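Local coordinates for protein inositol-1,4,5-trisphosphate 5-phosphatase 1 (Schizosaccharomyces pombe, PDB 1I9Z) that removes the 5-phosphate from soluble and lipid inositol phosphates, including phosphatidylinositol 4,5-bisphosphate, through this catalytic domain of a larger synaptojanin-like protein, at residues 125-130 with 151-156. Residues are numbered along the deposited sequence; the frame is centred on the assembly and turned at random.
Sequences PSIKNV and IRFDYE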
# COMPACT_ATOMS: atom_id res chain seq x y z
N PRO A 125 11.71 10.81 14.25
CA PRO A 125 12.94 10.24 14.80
C PRO A 125 13.05 8.74 14.62
O PRO A 125 14.15 8.21 14.62
CB PRO A 125 12.87 10.62 16.28
CG PRO A 125 12.11 11.91 16.28
CD PRO A 125 11.01 11.64 15.25
N SER A 126 11.91 8.07 14.43
CA SER A 126 11.88 6.61 14.30
C SER A 126 12.07 6.16 12.87
O SER A 126 12.40 5.02 12.64
CB SER A 126 10.50 6.05 14.74
OG SER A 126 10.25 6.20 16.13
N ILE A 127 11.94 7.08 11.92
CA ILE A 127 11.98 6.69 10.49
C ILE A 127 13.34 6.85 9.86
O ILE A 127 13.91 7.95 9.92
CB ILE A 127 10.89 7.49 9.73
CG1 ILE A 127 9.51 6.96 10.20
CG2 ILE A 127 11.06 7.28 8.19
CD1 ILE A 127 8.27 7.78 9.72
N LYS A 128 13.87 5.77 9.29
CA LYS A 128 15.21 5.81 8.74
C LYS A 128 15.30 5.03 7.43
O LYS A 128 14.40 4.23 7.11
CB LYS A 128 16.19 5.18 9.76
CG LYS A 128 16.24 5.94 11.13
CD LYS A 128 17.14 7.18 11.04
CE LYS A 128 17.01 8.12 12.29
NZ LYS A 128 15.72 8.95 12.17
N ASN A 129 16.39 5.27 6.68
CA ASN A 129 16.65 4.55 5.43
C ASN A 129 15.49 4.64 4.40
O ASN A 129 15.11 3.62 3.74
CB ASN A 129 16.95 3.08 5.75
CG ASN A 129 18.00 2.94 6.87
OD1 ASN A 129 19.04 3.58 6.80
ND2 ASN A 129 17.71 2.11 7.91
N VAL A 130 14.96 5.85 4.24
CA VAL A 130 13.91 6.05 3.29
C VAL A 130 14.51 5.98 1.87
O VAL A 130 15.48 6.70 1.56
CB VAL A 130 13.26 7.43 3.46
CG1 VAL A 130 12.18 7.60 2.44
CG2 VAL A 130 12.70 7.64 4.89
N ILE A 151 8.06 3.59 -2.30
CA ILE A 151 8.87 4.18 -1.25
C ILE A 151 8.88 3.18 -0.06
O ILE A 151 7.83 2.66 0.33
CB ILE A 151 8.28 5.53 -0.80
CG1 ILE A 151 8.40 6.53 -2.00
CG2 ILE A 151 9.06 6.03 0.43
CD1 ILE A 151 7.43 7.81 -1.83
N ARG A 152 10.07 2.94 0.50
CA ARG A 152 10.22 2.04 1.64
C ARG A 152 11.00 2.79 2.72
O ARG A 152 11.61 3.85 2.48
CB ARG A 152 10.95 0.76 1.21
CG ARG A 152 12.49 0.93 0.75
CD ARG A 152 13.49 1.09 1.93
NE ARG A 152 13.43 -0.07 2.82
CZ ARG A 152 13.86 -0.11 4.10
NH1 ARG A 152 13.69 -1.24 4.79
NH2 ARG A 152 14.48 0.94 4.66
N PHE A 153 10.91 2.28 3.95
CA PHE A 153 11.61 2.91 5.05
C PHE A 153 11.57 1.96 6.26
O PHE A 153 10.77 0.99 6.31
CB PHE A 153 10.99 4.29 5.40
CG PHE A 153 9.52 4.27 5.79
CD1 PHE A 153 9.15 4.04 7.11
CD2 PHE A 153 8.51 4.45 4.83
CE1 PHE A 153 7.79 4.00 7.49
CE2 PHE A 153 7.15 4.42 5.17
CZ PHE A 153 6.77 4.19 6.50
N ASP A 154 12.42 2.24 7.23
CA ASP A 154 12.37 1.42 8.44
C ASP A 154 11.73 2.33 9.46
O ASP A 154 11.98 3.55 9.47
CB ASP A 154 13.78 1.02 8.89
CG ASP A 154 14.40 0.11 7.94
OD1 ASP A 154 13.78 -0.93 7.68
OD2 ASP A 154 15.49 0.39 7.41
N TYR A 155 10.85 1.75 10.28
CA TYR A 155 10.22 2.45 11.40
C TYR A 155 10.82 1.66 12.59
O TYR A 155 10.46 0.50 12.88
CB TYR A 155 8.70 2.41 11.34
CG TYR A 155 8.07 3.33 12.37
CD1 TYR A 155 7.32 4.44 11.97
CD2 TYR A 155 8.21 3.09 13.74
CE1 TYR A 155 6.74 5.27 12.87
CE2 TYR A 155 7.61 3.94 14.69
CZ TYR A 155 6.89 5.03 14.24
OH TYR A 155 6.31 5.90 15.12
N GLU A 156 11.75 2.33 13.27
CA GLU A 156 12.56 1.66 14.29
C GLU A 156 13.19 0.47 13.55
O GLU A 156 13.77 0.67 12.48
CB GLU A 156 11.72 1.24 15.50
CG GLU A 156 11.18 2.41 16.31
CD GLU A 156 12.24 3.38 16.94
OE1 GLU A 156 13.45 3.11 16.96
OE2 GLU A 156 11.81 4.44 17.40
O HOH W 1 14.45 3.14 11.83
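In the DNase I-like sandwich of this phosphatase domain, strand 127-136, the edge of its sheet, pairs with 147-155 as an antiparallel beta hairpin. Lys128 and Asp154 make a hydrogen-bonded pair: Lys128 N reaches Asp154 O at 2.9 Å, and Asp154 N reaches Lys128 O at 2.8 Å. Beyond them the register slips: Asn129 and Val130 together face Phe153, a beta bulge in which Asn129 takes a left-handed conformation (phi 55°, psi 45°). Arg152 NH2 donates to Asn129 O at 2.9 Å; the oxygen lies in the guanidinium plane, while the nitrogen stands above the carbonyl plane. Arg152, bent at chi2 and chi3, also grips the Asp154 carboxylate end-on, NH1 to OD1 at 2.9 Å. Asp154 OD2 takes Arg152 NH2 from above the carboxylate plane and Asn129 ND2 on its anti lone pair. An alanine at Arg152 would remove both nitrogens and probably loosen the bulge and the Asp154 carboxylate. On the inner face, Ile127 CG2 meets Phe153 CD1 at 3.9 Å, beside Leu105 of the facing sheet. At the hairpin's open end Ser126 CB sits over the Tyr155 ring, 3.8 Å from its centroid, while Ser126 OG donates to Glu156 OE2 at 2.7 Å.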